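Long-range contact in dihydrodipicolinate synthase (Bacillus anthracis, PDB 1XKY), which probably condenses pyruvate with aspartate semialdehyde, the step that opens the diaminopimelate route to lysine: residues Ile168-Met181 against Asp191-Ala205. Residues are numbered along the deposited sequence; the frame is centred on the assembly and turned at random.
With K (potassium ion), chain F; K (potassium ion), chain E.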
loop_
_atom_site.group_PDB
_atom_site.type_symbol
_atom_site.label_atom_id
_atom_site.label_comp_id
_atom_site.label_asym_id
_atom_site.label_seq_id
_atom_site.Cartn_x
_atom_site.Cartn_y
_atom_site.Cartn_z
ATOM N N ILE A 168 31.592 -3.444 -7.278
ATOM C CA ILE A 168 30.253 -3.622 -6.695
ATOM C C ILE A 168 29.935 -5.120 -6.728
ATOM O O ILE A 168 29.615 -5.682 -7.788
ATOM C CB ILE A 168 29.161 -2.784 -7.410
ATOM C CG1 ILE A 168 29.561 -1.303 -7.427
ATOM C CG2 ILE A 168 27.814 -2.974 -6.694
ATOM C CD1 ILE A 168 28.551 -0.354 -8.051
ATOM N N VAL A 169 30.046 -5.754 -5.562
ATOM C CA VAL A 169 30.141 -7.213 -5.459
ATOM C C VAL A 169 28.958 -7.910 -4.781
ATOM O O VAL A 169 28.850 -9.144 -4.833
ATOM C CB VAL A 169 31.461 -7.634 -4.744
ATOM C CG1 VAL A 169 32.669 -7.089 -5.481
ATOM C CG2 VAL A 169 31.492 -7.190 -3.261
ATOM N N ALA A 170 28.072 -7.140 -4.155
ATOM C CA ALA A 170 26.968 -7.726 -3.397
ATOM C C ALA A 170 25.854 -6.719 -3.142
ATOM O O ALA A 170 26.039 -5.515 -3.330
ATOM C CB ALA A 170 27.476 -8.293 -2.072
ATOM N N ILE A 171 24.696 -7.236 -2.729
ATOM C CA ILE A 171 23.571 -6.409 -2.311
ATOM C C ILE A 171 22.920 -7.006 -1.061
ATOM O O ILE A 171 22.753 -8.228 -0.950
ATOM C CB ILE A 171 22.531 -6.205 -3.455
ATOM C CG1 ILE A 171 21.376 -5.295 -3.000
ATOM C CG2 ILE A 171 22.015 -7.544 -3.975
ATOM C CD1 ILE A 171 20.586 -4.709 -4.145
ATOM N N LYS A 172 22.630 -6.137 -0.098
ATOM C CA LYS A 172 21.743 -6.463 1.018
ATOM C C LYS A 172 20.344 -6.075 0.560
ATOM O O LYS A 172 20.056 -4.894 0.386
ATOM C CB LYS A 172 22.137 -5.673 2.281
ATOM C CG LYS A 172 21.174 -5.839 3.456
ATOM C CD LYS A 172 21.539 -4.957 4.635
ATOM C CE LYS A 172 20.531 -5.129 5.784
ATOM N NZ LYS A 172 20.894 -4.307 6.978
ATOM N N ASP A 173 19.482 -7.062 0.343
ATOM C CA ASP A 173 18.141 -6.784 -0.180
ATOM C C ASP A 173 17.077 -6.880 0.909
ATOM O O ASP A 173 16.587 -7.971 1.220
ATOM C CB ASP A 173 17.804 -7.727 -1.351
ATOM C CG ASP A 173 16.583 -7.257 -2.144
ATOM O OD1 ASP A 173 15.789 -6.447 -1.614
ATOM O OD2 ASP A 173 16.412 -7.707 -3.298
ATOM N N ALA A 174 16.716 -5.728 1.474
ATOM C CA ALA A 174 15.627 -5.645 2.451
ATOM C C ALA A 174 14.282 -5.245 1.815
ATOM O O ALA A 174 13.393 -4.706 2.486
ATOM C CB ALA A 174 15.998 -4.691 3.571
ATOM N N GLY A 175 14.120 -5.527 0.526
ATOM C CA GLY A 175 12.855 -5.268 -0.166
ATOM C C GLY A 175 11.720 -6.187 0.258
ATOM O O GLY A 175 10.557 -5.912 -0.038
ATOM N N GLY A 176 12.057 -7.290 0.925
ATOM C CA GLY A 176 11.071 -8.233 1.436
ATOM C C GLY A 176 10.499 -9.162 0.382
ATOM O O GLY A 176 9.513 -9.842 0.627
ATOM N N ASP A 177 11.140 -9.218 -0.780
ATOM C CA ASP A 177 10.595 -9.913 -1.932
ATOM C C ASP A 177 11.622 -10.897 -2.472
ATOM O O ASP A 177 12.583 -10.498 -3.140
ATOM C CB ASP A 177 10.201 -8.889 -3.004
ATOM C CG ASP A 177 9.417 -9.501 -4.152
ATOM O OD1 ASP A 177 9.569 -10.709 -4.428
ATOM O OD2 ASP A 177 8.641 -8.764 -4.791
ATOM N N VAL A 178 11.410 -12.185 -2.206
ATOM C CA VAL A 178 12.379 -13.209 -2.633
ATOM C C VAL A 178 12.315 -13.470 -4.145
ATOM O O VAL A 178 13.221 -14.092 -4.709
ATOM C CB VAL A 178 12.261 -14.531 -1.818
ATOM C CG1 VAL A 178 12.406 -14.248 -0.318
ATOM C CG2 VAL A 178 10.964 -15.275 -2.117
ATOM N N LEU A 179 11.270 -12.967 -4.806
ATOM C CA LEU A 179 11.159 -13.090 -6.268
ATOM C C LEU A 179 11.956 -12.037 -7.054
ATOM O O LEU A 179 12.475 -12.339 -8.126
ATOM C CB LEU A 179 9.692 -13.134 -6.699
ATOM C CG LEU A 179 8.894 -14.326 -6.142
ATOM C CD1 LEU A 179 7.522 -14.405 -6.784
ATOM C CD2 LEU A 179 9.625 -15.650 -6.335
ATOM N N THR A 180 12.079 -10.816 -6.532
ATOM C CA THR A 180 13.049 -9.870 -7.093
ATOM C C THR A 180 14.486 -10.351 -6.789
ATOM O O THR A 180 15.362 -10.278 -7.649
ATOM C CB THR A 180 12.849 -8.419 -6.585
ATOM O OG1 THR A 180 12.786 -8.411 -5.156
ATOM C CG2 THR A 180 11.572 -7.816 -7.166
ATOM N N MET A 181 14.713 -10.863 -5.580
ATOM C CA MET A 181 16.004 -11.496 -5.254
ATOM C C MET A 181 16.339 -12.592 -6.277
ATOM O O MET A 181 17.448 -12.623 -6.805
ATOM C CB MET A 181 15.994 -12.106 -3.849
ATOM C CG MET A 181 15.905 -11.114 -2.698
ATOM S SD MET A 181 16.034 -12.009 -1.138
ATOM C CE MET A 181 15.254 -10.869 0.002
ATOM N N ASP A 191 29.921 -14.224 -9.262
ATOM C CA ASP A 191 30.693 -13.500 -8.246
ATOM C C ASP A 191 29.966 -12.262 -7.693
ATOM O O ASP A 191 30.575 -11.421 -7.023
ATOM C CB ASP A 191 32.094 -13.134 -8.779
ATOM C CG ASP A 191 32.059 -12.193 -9.980
ATOM O OD1 ASP A 191 30.970 -11.789 -10.440
ATOM O OD2 ASP A 191 33.150 -11.853 -10.477
ATOM N N PHE A 192 28.671 -12.150 -7.979
ATOM C CA PHE A 192 27.836 -11.138 -7.350
ATOM C C PHE A 192 26.858 -11.820 -6.393
ATOM O O PHE A 192 26.050 -12.645 -6.815
ATOM C CB PHE A 192 27.085 -10.316 -8.394
ATOM C CG PHE A 192 26.309 -9.169 -7.809
ATOM C CD1 PHE A 192 26.924 -7.947 -7.577
ATOM C CD2 PHE A 192 24.972 -9.322 -7.471
ATOM C CE1 PHE A 192 26.220 -6.893 -7.026
ATOM C CE2 PHE A 192 24.253 -8.268 -6.920
ATOM C CZ PHE A 192 24.880 -7.048 -6.701
ATOM N N ALA A 193 26.937 -11.456 -5.115
ATOM C CA ALA A 193 26.182 -12.115 -4.049
ATOM C C ALA A 193 24.953 -11.318 -3.584
ATOM O O ALA A 193 25.037 -10.110 -3.349
ATOM C CB ALA A 193 27.108 -12.398 -2.864
ATOM N N VAL A 194 23.817 -12.011 -3.448
ATOM C CA VAL A 194 22.606 -11.436 -2.881
ATOM C C VAL A 194 22.435 -11.918 -1.440
ATOM O O VAL A 194 22.394 -13.122 -1.185
ATOM C CB VAL A 194 21.355 -11.815 -3.716
ATOM C CG1 VAL A 194 20.063 -11.334 -3.031
ATOM C CG2 VAL A 194 21.466 -11.230 -5.121
ATOM N N TYR A 195 22.366 -10.967 -0.510
ATOM C CA TYR A 195 22.060 -11.238 0.898
ATOM C C TYR A 195 20.646 -10.797 1.211
ATOM O O TYR A 195 20.233 -9.722 0.785
ATOM C CB TYR A 195 23.033 -10.487 1.826
ATOM C CG TYR A 195 24.382 -11.141 1.884
ATOM C CD1 TYR A 195 24.718 -11.993 2.934
ATOM C CD2 TYR A 195 25.312 -10.951 0.867
ATOM C CE1 TYR A 195 25.949 -12.639 2.974
ATOM C CE2 TYR A 195 26.546 -11.590 0.890
ATOM C CZ TYR A 195 26.864 -12.430 1.944
ATOM O OH TYR A 195 28.092 -13.046 1.957
ATOM N N SER A 196 19.905 -11.601 1.975
ATOM C CA SER A 196 18.673 -11.094 2.570
ATOM C C SER A 196 19.023 -9.957 3.533
ATOM O O SER A 196 20.046 -9.997 4.215
ATOM C CB SER A 196 17.896 -12.185 3.302
ATOM O OG SER A 196 16.761 -11.639 3.956
ATOM N N GLY A 197 18.186 -8.927 3.534
ATOM C CA GLY A 197 18.265 -7.839 4.501
ATOM C C GLY A 197 17.194 -7.970 5.573
ATOM O O GLY A 197 17.033 -7.074 6.397
ATOM N N ASP A 198 16.462 -9.084 5.569
ATOM C CA ASP A 198 15.495 -9.379 6.636
ATOM C C ASP A 198 15.713 -10.771 7.221
ATOM O O ASP A 198 15.701 -11.775 6.500
ATOM C CB ASP A 198 14.066 -9.245 6.110
ATOM C CG ASP A 198 13.708 -7.805 5.795
ATOM O OD1 ASP A 198 13.588 -7.012 6.757
ATOM O OD2 ASP A 198 13.596 -7.460 4.600
ATOM N N ASP A 199 15.884 -10.820 8.540
ATOM C CA ASP A 199 16.181 -12.059 9.251
ATOM C C ASP A 199 15.201 -13.181 8.950
ATOM O O ASP A 199 15.611 -14.311 8.671
ATOM C CB ASP A 199 16.224 -11.794 10.761
ATOM C CG ASP A 199 17.542 -11.212 11.197
ATOM O OD1 ASP A 199 18.566 -11.889 10.968
ATOM O OD2 ASP A 199 17.561 -10.092 11.755
ATOM N N GLY A 200 13.908 -12.864 8.998
ATOM C CA GLY A 200 12.869 -13.856 8.763
ATOM C C GLY A 200 12.953 -14.504 7.387
ATOM O O GLY A 200 12.552 -15.648 7.217
ATOM N N LEU A 201 13.457 -13.768 6.403
ATOM C CA LEU A 201 13.589 -14.292 5.051
ATOM C C LEU A 201 14.872 -15.065 4.771
ATOM O O LEU A 201 15.067 -15.511 3.644
ATOM C CB LEU A 201 13.454 -13.159 4.027
ATOM C CG LEU A 201 12.071 -12.509 3.995
ATOM C CD1 LEU A 201 11.969 -11.544 2.814
ATOM C CD2 LEU A 201 10.967 -13.555 3.935
ATOM N N THR A 202 15.741 -15.235 5.766
ATOM C CA THR A 202 17.030 -15.909 5.532
ATOM C C THR A 202 16.852 -17.234 4.776
ATOM O O THR A 202 17.446 -17.444 3.707
ATOM C CB THR A 202 17.775 -16.183 6.853
ATOM O OG1 THR A 202 17.998 -14.950 7.554
ATOM C CG2 THR A 202 19.111 -16.875 6.587
ATOM N N LEU A 203 16.017 -18.111 5.328
ATOM C CA LEU A 203 15.832 -19.454 4.772
ATOM C C LEU A 203 15.212 -19.457 3.359
ATOM O O LEU A 203 15.801 -20.015 2.439
ATOM C CB LEU A 203 15.049 -20.354 5.748
ATOM C CG LEU A 203 15.689 -21.722 5.996
ATOM C CD1 LEU A 203 17.164 -21.580 6.420
ATOM C CD2 LEU A 203 14.909 -22.520 7.036
ATOM N N PRO A 204 14.037 -18.823 3.177
ATOM C CA PRO A 204 13.484 -18.756 1.821
ATOM C C PRO A 204 14.363 -18.002 0.809
ATOM O O PRO A 204 14.365 -18.351 -0.367
ATOM C CB PRO A 204 12.128 -18.056 2.019
ATOM C CG PRO A 204 12.231 -17.347 3.322
ATOM C CD PRO A 204 13.147 -18.186 4.167
ATOM N N ALA A 205 15.104 -16.990 1.256
ATOM C CA ALA A 205 16.047 -16.293 0.377
ATOM C C ALA A 205 17.204 -17.213 -0.053
ATOM O O ALA A 205 17.573 -17.261 -1.223
ATOM C CB ALA A 205 16.587 -15.045 1.053
HETATM K K K F . 31.064 -6.657 -9.872
HETATM K K K E . 24.522 -14.147 -9.257
HETATM O O HOH W 1 30.500 -11.088 -4.094
HETATM O O HOH W 2 14.126 -8.689 2.276
HETATM O O HOH W 3 30.707 -9.214 -8.493
HETATM O O HOH W 4 23.646 -13.555 -6.678
HETATM O O HOH W 5 25.529 -16.524 -7.474
HETATM O O HOH W 6 24.880 -16.569 -10.328
HETATM O O HOH W 7 32.435 -7.421 -11.983
#
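Phe192 lies along the backbone of Ile168-Ile171, just before its own strand begins. CB and CG pass Val169 O; with CG anti to the backbone N (chi1 -174°), the ring extends alongside the neighbouring strand. CD1 meets Ile168 O edge-on at 3.5 Å, a slightly positive ring edge facing a carbonyl that also binds a potassium ion. CE1 approaches Ala170 N at 3.4 Å, CZ rests near Ala170 C, and CE2 touches Ile171 CG2 at 3.8 Å. Ala170 CA sits over one ring face, toward its rim; on the other face of the sheet, two small side chains fit together, Ala170 CB lying 4.2 Å from Ala193 CB. Phe192 O binds the second potassium ion.

From here the strands run parallel, with an N-H of each alternately feeding a carbonyl of the other. The bond from Asp173 N to Tyr195 O is nearly straight (176°), whereas Gly197 N meets Asp173 O from above its carbonyl plane. Lacking a side chain, Gly197 can bring its CA within 3.7 Å of Lys172 CG. Water 2 links Asp173 O, Gly176 N and Asp198 OD2, joining the two loops that follow the strands. On the helical side, the flexible, extended Met181 passes Val194 and brings SD to 3.8 Å from Ala205 CB.

Tyr195 OH is hydrogen-bonded to Gly14 O, while Val178 packs on Leu201 of a second subunit. This is a right-handed beta-alpha-beta unit of the TIM barrel: strands 168-173 and 193-196 are adjacent, joined through helix 178-187. Strands 141-145 and 212-215 lie on either side, and helix 237-253 packs against Asp199, Thr202 and Leu203.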